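PDB 4ZOC: Lin1840 protein from Listeria innocua serovar 6a, which probably hydrolyses terminal, non-reducing beta-D-glucosyl residues to release glucose, acting in the breakdown of beta-1,2-glucan. Local coordinates for residues A[246-258]-A[290-302]. The protein carries 2 engineered substitutions. Sequence-based numbering, arbitrary orientation.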
loop_
_atom_site.group_PDB
_atom_site.type_symbol
_atom_site.label_atom_id
_atom_site.label_comp_id
_atom_site.label_asym_id
_atom_site.label_seq_id
_atom_site.Cartn_x
_atom_site.Cartn_y
_atom_site.Cartn_z
ATOM N N ALA A 246 -2.255 8.342 -16.825
ATOM C CA ALA A 246 -2.036 7.425 -17.931
ATOM C C ALA A 246 -2.426 8.035 -19.295
ATOM O O ALA A 246 -1.761 7.805 -20.332
ATOM C CB ALA A 246 -2.808 6.121 -17.689
ATOM N N THR A 247 -3.512 8.796 -19.314
ATOM C CA THR A 247 -4.111 9.306 -20.575
ATOM C C THR A 247 -3.140 10.206 -21.327
ATOM O O THR A 247 -3.122 10.181 -22.573
ATOM C CB THR A 247 -5.449 10.040 -20.256
ATOM O OG1 THR A 247 -6.305 9.046 -19.633
ATOM C CG2 THR A 247 -6.127 10.638 -21.508
ATOM N N MET A 248 -2.329 10.951 -20.586
ATOM C CA MET A 248 -1.295 11.804 -21.251
ATOM C C MET A 248 0.122 11.331 -20.996
ATOM O O MET A 248 1.077 12.127 -21.087
ATOM C CB MET A 248 -1.457 13.280 -20.826
ATOM C CG MET A 248 -1.293 13.592 -19.350
ATOM S SD MET A 248 -1.120 15.331 -18.942
ATOM C CE MET A 248 0.648 15.559 -19.250
ATOM N N ASN A 249 0.285 10.040 -20.695
ATOM C CA ASN A 249 1.619 9.531 -20.399
ATOM C C ASN A 249 2.281 9.019 -21.674
ATOM O O ASN A 249 1.937 7.991 -22.163
ATOM C CB ASN A 249 1.535 8.504 -19.326
ATOM C CG ASN A 249 2.881 8.061 -18.836
ATOM O OD1 ASN A 249 3.808 7.949 -19.593
ATOM N ND2 ASN A 249 2.966 7.781 -17.524
ATOM N N LYS A 250 3.199 9.819 -22.245
ATOM C CA LYS A 250 3.750 9.517 -23.549
ATOM C C LYS A 250 4.554 8.296 -23.515
ATOM O O LYS A 250 4.530 7.468 -24.437
ATOM C CB LYS A 250 4.666 10.660 -24.108
ATOM C CG LYS A 250 4.044 11.975 -24.195
ATOM C CD LYS A 250 4.961 12.992 -24.919
ATOM C CE LYS A 250 5.049 14.299 -24.153
ATOM N NZ LYS A 250 3.775 15.102 -24.213
ATOM N N TRP A 251 5.383 8.175 -22.481
ATOM C CA TRP A 251 6.216 7.007 -22.337
ATOM C C TRP A 251 5.322 5.755 -22.310
ATOM O O TRP A 251 5.501 4.804 -23.049
ATOM C CB TRP A 251 7.062 7.075 -21.051
ATOM C CG TRP A 251 7.673 5.725 -20.745
ATOM C CD1 TRP A 251 8.786 5.214 -21.267
ATOM C CD2 TRP A 251 7.203 4.784 -19.785
ATOM N NE1 TRP A 251 9.023 3.973 -20.746
ATOM C CE2 TRP A 251 8.052 3.688 -19.833
ATOM C CE3 TRP A 251 6.115 4.760 -18.909
ATOM C CZ2 TRP A 251 7.878 2.556 -19.025
ATOM C CZ3 TRP A 251 5.926 3.659 -18.136
ATOM C CH2 TRP A 251 6.834 2.570 -18.162
ATOM N N LEU A 252 4.300 5.795 -21.489
ATOM C CA LEU A 252 3.414 4.637 -21.400
ATOM C C LEU A 252 2.698 4.283 -22.705
ATOM O O LEU A 252 2.650 3.158 -23.086
ATOM C CB LEU A 252 2.382 4.868 -20.283
ATOM C CG LEU A 252 1.349 3.743 -20.072
ATOM C CD1 LEU A 252 2.012 2.501 -19.426
ATOM C CD2 LEU A 252 0.275 4.335 -19.167
ATOM N N ASN A 253 2.067 5.271 -23.338
ATOM C CA ASN A 253 1.226 4.989 -24.489
ATOM C C ASN A 253 1.959 4.952 -25.865
ATOM O O ASN A 253 1.576 4.186 -26.779
ATOM C CB ASN A 253 0.108 5.993 -24.528
ATOM C CG ASN A 253 -0.745 5.965 -23.271
ATOM O OD1 ASN A 253 -0.813 4.953 -22.606
ATOM N ND2 ASN A 253 -1.420 7.068 -22.973
ATOM N N ARG A 254 2.946 5.834 -26.034
ATOM C CA ARG A 254 3.799 5.835 -27.249
ATOM C C ARG A 254 4.947 4.804 -27.126
ATOM O O ARG A 254 5.051 3.922 -27.943
ATOM C CB ARG A 254 4.367 7.229 -27.556
ATOM C CG ARG A 254 3.378 8.295 -27.872
ATOM C CD ARG A 254 2.813 8.099 -29.253
ATOM N NE ARG A 254 1.911 9.179 -29.604
ATOM C CZ ARG A 254 1.284 9.288 -30.757
ATOM N NH1 ARG A 254 1.388 8.295 -31.638
ATOM N NH2 ARG A 254 0.479 10.321 -30.946
ATOM N N ASP A 255 5.811 4.891 -26.118
ATOM C CA ASP A 255 6.957 3.960 -26.034
ATOM C C ASP A 255 6.573 2.525 -25.719
ATOM O O ASP A 255 7.007 1.604 -26.381
ATOM C CB ASP A 255 7.988 4.488 -25.023
ATOM C CG ASP A 255 8.547 5.839 -25.351
ATOM O OD1 ASP A 255 8.252 6.452 -26.316
ATOM O OD2 ASP A 255 9.428 6.286 -24.654
ATOM N N VAL A 256 5.746 2.324 -24.672
ATOM C CA VAL A 256 5.390 0.972 -24.209
ATOM C C VAL A 256 4.276 0.358 -25.063
ATOM O O VAL A 256 4.450 -0.718 -25.649
ATOM C CB VAL A 256 5.063 0.950 -22.709
ATOM C CG1 VAL A 256 4.691 -0.462 -22.253
ATOM C CG2 VAL A 256 6.265 1.509 -21.881
ATOM N N LEU A 257 3.095 1.020 -25.114
ATOM C CA LEU A 257 1.953 0.395 -25.814
ATOM C C LEU A 257 2.139 0.333 -27.305
ATOM O O LEU A 257 2.103 -0.726 -27.899
ATOM C CB LEU A 257 0.712 1.217 -25.500
ATOM C CG LEU A 257 -0.592 0.823 -26.206
ATOM C CD1 LEU A 257 -0.968 -0.554 -25.734
ATOM C CD2 LEU A 257 -1.693 1.842 -25.902
ATOM N N ARG A 258 2.451 1.441 -27.930
ATOM C CA ARG A 258 2.569 1.432 -29.427
ATOM C C ARG A 258 3.899 0.919 -29.885
ATOM O O ARG A 258 3.966 0.251 -30.917
ATOM C CB ARG A 258 2.221 2.777 -30.083
ATOM C CG ARG A 258 0.774 3.136 -29.782
ATOM C CD ARG A 258 0.332 4.208 -30.727
ATOM N NE ARG A 258 -0.954 4.788 -30.380
ATOM C CZ ARG A 258 -2.090 4.230 -30.732
ATOM N NH1 ARG A 258 -2.052 3.149 -31.450
ATOM N NH2 ARG A 258 -3.229 4.816 -30.455
ATOM N N ALA A 290 -5.799 18.614 -24.285
ATOM C CA ALA A 290 -5.854 18.188 -25.692
ATOM C C ALA A 290 -4.478 17.960 -26.274
ATOM O O ALA A 290 -4.183 16.950 -26.904
ATOM C CB ALA A 290 -6.622 19.263 -26.506
ATOM N N GLN A 291 -3.601 18.921 -26.096
ATOM C CA GLN A 291 -2.272 18.765 -26.675
ATOM C C GLN A 291 -1.561 17.531 -26.139
ATOM O O GLN A 291 -1.026 16.752 -26.875
ATOM C CB GLN A 291 -1.416 19.999 -26.386
ATOM C CG GLN A 291 -0.049 19.950 -27.017
ATOM C CD GLN A 291 0.841 21.115 -26.592
ATOM O OE1 GLN A 291 0.389 22.202 -26.207
ATOM N NE2 GLN A 291 2.128 20.894 -26.704
ATOM N N PHE A 292 -1.514 17.399 -24.813
ATOM C CA PHE A 292 -0.699 16.322 -24.201
ATOM C C PHE A 292 -1.341 14.947 -24.472
ATOM O O PHE A 292 -0.665 14.002 -24.736
ATOM C CB PHE A 292 -0.524 16.576 -22.692
ATOM C CG PHE A 292 0.062 17.925 -22.347
ATOM C CD1 PHE A 292 0.907 18.588 -23.239
ATOM C CD2 PHE A 292 -0.168 18.486 -21.113
ATOM C CE1 PHE A 292 1.449 19.821 -22.878
ATOM C CE2 PHE A 292 0.408 19.710 -20.744
ATOM C CZ PHE A 292 1.197 20.353 -21.646
ATOM N N SER A 293 -2.672 14.889 -24.513
ATOM C CA SER A 293 -3.356 13.637 -24.847
ATOM C C SER A 293 -3.111 13.225 -26.268
ATOM O O SER A 293 -2.868 12.088 -26.507
ATOM C CB SER A 293 -4.862 13.693 -24.495
ATOM O OG SER A 293 -4.991 13.878 -23.080
ATOM N N MET A 294 -3.154 14.161 -27.220
ATOM C CA MET A 294 -2.852 13.758 -28.595
ATOM C C MET A 294 -1.361 13.392 -28.788
ATOM O O MET A 294 -1.030 12.459 -29.518
ATOM C CB MET A 294 -3.301 14.799 -29.631
ATOM C CG MET A 294 -3.196 14.238 -31.035
ATOM S SD MET A 294 -4.484 14.784 -32.151
ATOM C CE MET A 294 -5.714 13.540 -31.821
ATOM N N GLU A 295 -0.468 14.114 -28.123
ATOM C CA GLU A 295 0.919 13.746 -28.146
ATOM C C GLU A 295 1.122 12.311 -27.664
ATOM O O GLU A 295 1.982 11.569 -28.155
ATOM C CB GLU A 295 1.716 14.714 -27.313
ATOM C CG GLU A 295 1.973 16.048 -28.033
ATOM C CD GLU A 295 2.595 17.108 -27.166
ATOM O OE1 GLU A 295 2.706 16.853 -25.958
ATOM O OE2 GLU A 295 3.027 18.184 -27.716
ATOM N N ALA A 296 0.335 11.926 -26.646
ATOM C CA ALA A 296 0.436 10.572 -26.073
ATOM C C ALA A 296 -0.324 9.559 -26.899
ATOM O O ALA A 296 -0.337 8.357 -26.587
ATOM C CB ALA A 296 -0.075 10.582 -24.621
ATOM N N GLY A 297 -1.011 9.971 -27.976
ATOM C CA GLY A 297 -1.614 8.978 -28.859
ATOM C C GLY A 297 -3.033 8.471 -28.584
ATOM O O GLY A 297 -3.444 7.374 -29.063
ATOM N N VAL A 298 -3.743 9.245 -27.813
ATOM C CA VAL A 298 -5.145 8.978 -27.493
ATOM C C VAL A 298 -5.924 9.403 -28.741
ATOM O O VAL A 298 -5.851 10.547 -29.136
ATOM C CB VAL A 298 -5.638 9.769 -26.251
ATOM C CG1 VAL A 298 -7.125 9.563 -26.076
ATOM C CG2 VAL A 298 -4.919 9.317 -24.989
ATOM N N ASP A 299 -6.637 8.460 -29.325
ATOM C CA ASP A 299 -7.354 8.684 -30.572
ATOM C C ASP A 299 -8.752 9.173 -30.420
ATOM O O ASP A 299 -9.313 9.725 -31.367
ATOM C CB ASP A 299 -7.365 7.426 -31.386
ATOM C CG ASP A 299 -5.957 6.930 -31.672
ATOM O OD1 ASP A 299 -5.056 7.782 -31.944
ATOM O OD2 ASP A 299 -5.783 5.702 -31.716
ATOM N N LEU A 300 -9.362 8.897 -29.266
ATOM C CA LEU A 300 -10.842 9.037 -29.116
ATOM C C LEU A 300 -11.154 9.470 -27.717
ATOM O O LEU A 300 -10.827 8.725 -26.778
ATOM C CB LEU A 300 -11.493 7.686 -29.473
ATOM C CG LEU A 300 -13.024 7.636 -29.512
ATOM C CD1 LEU A 300 -13.663 8.752 -30.375
ATOM C CD2 LEU A 300 -13.504 6.212 -29.858
ATOM N N GLU A 301 -11.733 10.657 -27.589
ATOM C CA GLU A 301 -12.046 11.303 -26.334
ATOM C C GLU A 301 -13.465 10.959 -25.930
ATOM O O GLU A 301 -14.424 11.298 -26.628
ATOM C CB GLU A 301 -11.871 12.813 -26.439
ATOM C CG GLU A 301 -12.204 13.552 -25.137
ATOM C CD GLU A 301 -11.762 14.938 -25.103
ATOM O OE1 GLU A 301 -11.341 15.444 -26.162
ATOM O OE2 GLU A 301 -11.894 15.560 -24.009
ATOM N N MET A 302 -13.571 10.223 -24.815
ATOM C CA MET A 302 -14.854 9.733 -24.402
ATOM C C MET A 302 -15.631 10.793 -23.586
ATOM O O MET A 302 -15.350 11.033 -22.391
ATOM C CB MET A 302 -14.662 8.474 -23.538
ATOM C CG MET A 302 -15.982 7.890 -23.066
ATOM S SD MET A 302 -15.884 6.406 -22.025
ATOM C CE MET A 302 -15.157 5.194 -23.136
HETATM O O HOH W 1 0.031 6.226 -28.211
#
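The methyl CG2 of Thr247 touches both Ser293 OG and Val298 CG2, 3.9 Å from the latter, while the Thr247 hydroxyl turns to Thr236 outside the contact and Ser293 OG bonds back to Ala289. Met248 runs alongside Phe292, both side chains pointing the same way. With CG lodged between its own backbone N and carbonyl carbon (chi1 61°) and a bend at chi3, Met248 brings SD and CE obliquely to the CD2 border of the Phe292 ring, a Met-aromatic contact in which Met248 CE lies 3.6 Å from Phe292 CD2. The methyl of Ala296 sits against the Met248 carbonyl carbon, just ahead of helix 250-258, whose N-cap is Asn249. Lys250 NZ forms a salt bridge with Glu295 OE1 (2.7 Å), meeting that oxygen on its anti side and somewhat out of the carboxylate plane; Glu295 OE2 is held by Gln291. Helices 250-258 and 290-295 run roughly parallel, their axes 20° apart, packed on the outside of the TIM barrel next to strands 266-268 and 301-302. Asn253 presses CB on Ala296 O, and its ND2 donates to Ala246 O. Arg254 binds the carbonyls at the Schellman motif that ends helix 286-295. Its chain bends at chi2 (-74°), bringing the guanidinium edge to two of them: Arg254 NE reaches Glu295 O at 2.8 Å, from above the carbonyl plane, and Arg254 NH2 reaches Met294 O at 3.0 Å, an oxygen shared with Gly297 N. Gly297 CA lies over one face of the group. Arg258 gives NH2 to Gly297 O almost straight (2.9 Å) and makes a salt bridge from the same NH2 to Asp299 OD2 at 3.0 Å; Asp299 also pairs with Arg331. A bridging water accepts from Arg258 NE and donates to Ala296 O.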